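Local atomic coordinates of acetylserotonin O-methyltransferase (Homo sapiens, PDB entry 4A6D), a protein that catalyses the last step of melatonin synthesis, transferring a methyl group from S-adenosylmethionine to the hydroxyl of N-acetylserotonin. Residues Pro99-Arg111 and Gln155-Asn167. Residues are numbered along the deposited sequence; the frame is centred on the assembly and turned at random. Where two conformers were deposited one is given.
Sequences PTSQCSMLKYMGR and QFMQALQEVWSVN. With SAM (S-adenosylmethionine), chain D; SO4 (sulfate ion), chain F.
Glu162 reaches the start of helix 103-111 with its carboxylate: OE1 accepts the backbone N-H of Met105 at 2.9 Å on its syn side but tilted out of the carboxylate plane, and OE2 takes a weak hydrogen bond from Ser104 N. A chain extended beyond CG (chi2 -176°) carries the acid to this helix end, whose first-turn N-H groups would probably favour its negative charge. Gln102, at the N-cap position, donates to the same residue's backbone. Its bent side chain brings NE2 within 2.9 Å of Glu162 O, from above the carbonyl plane, while the second N-H goes to Thr100 O at 3.1 Å. Replacing Gln102 with an alanine would probably leave both carbonyls without this shared donor, though Ser165 N and OG would still hold Glu162 O. Further along, Ala159 CB packs 3.6 Å from Met105 CA, where the helices cross at -125°, and Gln155 is a knob among Ser104, Lys107, Tyr108 and Arg111. The edge of Phe156 turns toward the Tyr108 face, planes 73° apart; on its far side Phe156 nears the SAM sulfur. Trp164 NE1 hydrogen-bonds to SAM OXT at 2.8 Å. Helix 103-111 thus packs against 155-167, whose Leu160 and Trp164 line the cofactor pocket of a class I, Rossmann-like O-methyltransferase.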
# COMPACT_ATOMS: atom_id res chain seq x y z
N PRO A 99 1.73 24.22 10.39
CA PRO A 99 1.62 24.85 9.06
C PRO A 99 1.98 23.86 7.95
O PRO A 99 1.34 23.87 6.89
CB PRO A 99 2.61 26.02 9.14
CG PRO A 99 2.88 26.22 10.60
CD PRO A 99 2.82 24.83 11.17
N THR A 100 2.93 22.94 8.23
CA THR A 100 3.41 21.91 7.30
C THR A 100 2.63 20.61 7.29
O THR A 100 3.10 19.63 6.71
CB THR A 100 4.93 21.72 7.41
OG1 THR A 100 5.28 21.44 8.76
CG2 THR A 100 5.70 22.93 6.90
N SER A 101 1.41 20.62 7.87
CA SER A 101 0.46 19.51 7.97
C SER A 101 0.21 18.82 6.63
O SER A 101 -0.04 19.50 5.64
CB SER A 101 -0.87 19.99 8.54
OG SER A 101 -1.71 18.91 8.89
N GLN A 102 0.26 17.48 6.59
CA GLN A 102 0.04 16.71 5.37
C GLN A 102 -1.20 15.84 5.45
O GLN A 102 -1.50 15.10 4.51
CB GLN A 102 1.31 15.95 4.94
CG GLN A 102 2.52 16.86 4.61
CD GLN A 102 2.29 17.84 3.48
OE1 GLN A 102 1.91 17.47 2.35
NE2 GLN A 102 2.54 19.11 3.75
N CYS A 103 -1.97 16.01 6.55
CA CYS A 103 -3.22 15.33 6.94
C CYS A 103 -4.23 15.09 5.85
O CYS A 103 -4.61 13.94 5.62
CB CYS A 103 -3.87 16.08 8.09
SG CYS A 103 -3.26 15.61 9.72
N SER A 104 -4.75 16.19 5.27
CA SER A 104 -5.80 16.20 4.25
C SER A 104 -5.43 15.45 2.98
O SER A 104 -6.31 14.83 2.38
CB SER A 104 -6.32 17.61 4.00
OG SER A 104 -6.98 18.06 5.17
N MET A 105 -4.15 15.49 2.59
CA MET A 105 -3.65 14.77 1.42
C MET A 105 -3.63 13.28 1.73
O MET A 105 -4.06 12.49 0.89
CB MET A 105 -2.25 15.29 1.00
CG MET A 105 -1.73 14.66 -0.30
SD MET A 105 -2.81 14.97 -1.71
CE MET A 105 -2.45 13.58 -2.73
N LEU A 106 -3.16 12.90 2.94
CA LEU A 106 -3.09 11.52 3.40
C LEU A 106 -4.48 10.89 3.45
O LEU A 106 -4.68 9.84 2.83
CB LEU A 106 -2.36 11.42 4.73
CG LEU A 106 -0.88 11.80 4.68
CD1 LEU A 106 -0.26 11.65 6.04
CD2 LEU A 106 -0.12 10.97 3.68
N LYS A 107 -5.46 11.60 4.04
CA LYS A 107 -6.86 11.19 4.07
C LYS A 107 -7.40 11.07 2.63
O LYS A 107 -8.10 10.11 2.35
CB LYS A 107 -7.68 12.23 4.85
CG LYS A 107 -7.47 12.22 6.35
CD LYS A 107 -8.09 13.47 6.94
CE LYS A 107 -8.12 13.44 8.44
NZ LYS A 107 -8.90 14.59 8.97
N TYR A 108 -7.02 12.00 1.72
CA TYR A 108 -7.47 11.93 0.32
C TYR A 108 -6.89 10.71 -0.41
O TYR A 108 -7.63 10.05 -1.13
CB TYR A 108 -7.18 13.23 -0.44
CG TYR A 108 -7.58 13.19 -1.90
CD1 TYR A 108 -8.87 13.52 -2.30
CD2 TYR A 108 -6.66 12.81 -2.89
CE1 TYR A 108 -9.24 13.49 -3.65
CE2 TYR A 108 -7.03 12.78 -4.24
CZ TYR A 108 -8.32 13.11 -4.61
OH TYR A 108 -8.68 13.05 -5.94
N MET A 109 -5.56 10.45 -0.25
CA MET A 109 -4.87 9.29 -0.83
C MET A 109 -5.56 7.98 -0.34
O MET A 109 -5.82 7.06 -1.13
CB MET A 109 -3.38 9.24 -0.41
CG MET A 109 -2.50 10.28 -1.07
SD MET A 109 -0.76 9.86 -0.81
CE MET A 109 -0.06 11.34 -0.97
N GLY A 110 -5.91 7.97 0.94
CA GLY A 110 -6.59 6.86 1.58
C GLY A 110 -7.98 6.59 1.07
O GLY A 110 -8.32 5.43 0.83
N ARG A 111 -8.77 7.64 0.89
CA ARG A 111 -10.17 7.58 0.45
C ARG A 111 -10.37 7.44 -1.07
O ARG A 111 -11.33 6.81 -1.48
CB ARG A 111 -10.98 8.78 1.01
CG ARG A 111 -11.16 8.75 2.54
CD ARG A 111 -11.44 10.10 3.17
NE ARG A 111 -11.23 10.06 4.63
CZ ARG A 111 -11.22 11.13 5.42
NH1 ARG A 111 -11.41 12.35 4.92
NH2 ARG A 111 -11.02 10.99 6.73
N GLN A 155 -12.40 18.64 0.30
CA GLN A 155 -11.32 17.71 0.65
C GLN A 155 -10.18 17.74 -0.38
O GLN A 155 -9.02 17.85 0.02
CB GLN A 155 -11.86 16.28 0.96
CG GLN A 155 -10.80 15.16 1.00
CD GLN A 155 -10.01 15.03 2.30
OE1 GLN A 155 -10.15 14.03 3.03
NE2 GLN A 155 -9.11 15.97 2.58
N PHE A 156 -10.50 17.67 -1.69
CA PHE A 156 -9.50 17.73 -2.76
C PHE A 156 -8.66 19.03 -2.61
O PHE A 156 -7.43 18.98 -2.61
CB PHE A 156 -10.16 17.67 -4.15
CG PHE A 156 -9.18 17.66 -5.31
CD1 PHE A 156 -8.57 16.48 -5.72
CD2 PHE A 156 -8.84 18.84 -5.97
CE1 PHE A 156 -7.65 16.47 -6.78
CE2 PHE A 156 -7.91 18.84 -7.04
CZ PHE A 156 -7.33 17.66 -7.44
N MET A 157 -9.36 20.17 -2.46
CA MET A 157 -8.79 21.51 -2.32
C MET A 157 -7.92 21.66 -1.09
O MET A 157 -6.86 22.30 -1.17
CB MET A 157 -9.91 22.54 -2.30
CG MET A 157 -10.47 22.83 -3.67
SD MET A 157 -11.86 23.99 -3.60
CE MET A 157 -11.01 25.48 -3.00
N GLN A 158 -8.35 21.06 0.05
CA GLN A 158 -7.60 21.11 1.30
C GLN A 158 -6.36 20.24 1.15
O GLN A 158 -5.30 20.60 1.67
CB GLN A 158 -8.45 20.55 2.46
CG GLN A 158 -9.61 21.41 2.96
CD GLN A 158 -10.49 20.59 3.89
OE1 GLN A 158 -10.91 19.46 3.58
NE2 GLN A 158 -10.78 21.11 5.08
N ALA A 159 -6.49 19.11 0.43
CA ALA A 159 -5.42 18.13 0.22
C ALA A 159 -4.29 18.72 -0.59
O ALA A 159 -3.14 18.69 -0.16
CB ALA A 159 -5.97 16.87 -0.45
N LEU A 160 -4.63 19.32 -1.73
CA LEU A 160 -3.67 19.93 -2.64
C LEU A 160 -2.86 21.12 -2.13
O LEU A 160 -1.69 21.25 -2.49
CB LEU A 160 -4.24 20.12 -4.06
CG LEU A 160 -4.09 18.85 -4.94
CD1 LEU A 160 -5.10 17.77 -4.57
CD2 LEU A 160 -4.19 19.17 -6.39
N GLN A 161 -3.44 21.94 -1.24
CA GLN A 161 -2.75 23.12 -0.68
C GLN A 161 -1.55 22.79 0.21
O GLN A 161 -0.61 23.58 0.33
CB GLN A 161 -3.74 24.06 0.02
CG GLN A 161 -4.16 23.70 1.44
CD GLN A 161 -5.01 24.77 2.09
OE1 GLN A 161 -5.26 25.85 1.52
NE2 GLN A 161 -5.48 24.48 3.30
N GLU A 162 -1.62 21.60 0.83
CA GLU A 162 -0.66 21.08 1.79
C GLU A 162 0.79 20.97 1.33
O GLU A 162 1.68 21.33 2.11
CB GLU A 162 -1.20 19.82 2.44
CG GLU A 162 -2.36 20.12 3.38
CD GLU A 162 -2.90 18.93 4.14
OE1 GLU A 162 -2.76 17.79 3.64
OE2 GLU A 162 -3.50 19.14 5.22
N VAL A 163 1.04 20.53 0.08
CA VAL A 163 2.42 20.41 -0.40
C VAL A 163 3.18 21.76 -0.45
O VAL A 163 4.38 21.82 -0.15
CB VAL A 163 2.57 19.59 -1.71
CG1 VAL A 163 2.08 20.37 -2.93
CG2 VAL A 163 4.02 19.10 -1.89
N TRP A 164 2.44 22.85 -0.75
CA TRP A 164 3.03 24.17 -0.84
C TRP A 164 3.58 24.75 0.46
O TRP A 164 4.49 25.59 0.43
CB TRP A 164 2.15 25.12 -1.66
CG TRP A 164 1.67 24.49 -2.95
CD1 TRP A 164 0.38 24.30 -3.34
CD2 TRP A 164 2.49 23.87 -3.96
NE1 TRP A 164 0.33 23.61 -4.53
CE2 TRP A 164 1.62 23.35 -4.95
CE3 TRP A 164 3.89 23.68 -4.12
CZ2 TRP A 164 2.09 22.68 -6.08
CZ3 TRP A 164 4.36 23.01 -5.24
CH2 TRP A 164 3.46 22.51 -6.21
N SER A 165 3.12 24.23 1.61
CA SER A 165 3.62 24.62 2.93
C SER A 165 5.08 24.15 3.12
O SER A 165 5.81 24.74 3.91
CB SER A 165 2.73 24.05 4.03
OG SER A 165 2.69 22.63 4.01
N VAL A 166 5.48 23.10 2.37
CA VAL A 166 6.84 22.53 2.39
C VAL A 166 7.63 22.82 1.10
O VAL A 166 8.81 23.12 1.19
CB VAL A 166 6.88 21.02 2.72
CG1 VAL A 166 7.16 20.80 4.19
CG2 VAL A 166 5.61 20.30 2.31
N ASN A 167 6.98 22.68 -0.08
CA ASN A 167 7.62 22.83 -1.40
C ASN A 167 7.47 24.22 -2.05
O ASN A 167 8.18 24.50 -3.02
CB ASN A 167 7.08 21.74 -2.35
CG ASN A 167 8.08 21.21 -3.37
OD1 ASN A 167 8.12 20.01 -3.65
ND2 ASN A 167 8.89 22.09 -3.99
N SAM D . -2.46 24.50 -8.85
CA SAM D . -3.00 23.80 -7.66
C SAM D . -2.00 23.01 -6.79
O SAM D . -1.00 22.58 -7.33
OXT SAM D . -2.16 22.79 -5.55
CB SAM D . -4.15 22.95 -8.15
CG SAM D . -3.72 21.76 -9.01
SD SAM D . -5.21 20.78 -9.41
CE SAM D . -4.48 19.28 -9.93
C5' SAM D . -5.66 21.35 -11.08
C4' SAM D . -6.50 22.62 -10.87
O4' SAM D . -6.94 22.98 -12.16
C3' SAM D . -7.79 22.36 -9.99
O3' SAM D . -7.90 23.33 -8.94
C2' SAM D . -8.93 22.41 -11.05
O2' SAM D . -10.22 22.85 -10.62
C1' SAM D . -8.33 23.39 -12.07
N9 SAM D . -8.95 23.28 -13.41
C8 SAM D . -9.21 22.11 -14.11
N7 SAM D . -9.76 22.38 -15.26
C5 SAM D . -9.94 23.75 -15.36
C6 SAM D . -10.49 24.64 -16.31
N6 SAM D . -10.92 24.13 -17.49
N1 SAM D . -10.47 26.00 -16.07
C2 SAM D . -10.04 26.50 -14.91
N3 SAM D . -9.52 25.68 -13.98
C4 SAM D . -9.40 24.35 -14.17
S SO4 F . -11.94 15.58 6.83
O1 SO4 F . -11.81 14.33 7.62
O2 SO4 F . -12.82 15.34 5.69
O3 SO4 F . -12.50 16.62 7.68
O4 SO4 F . -10.61 16.02 6.35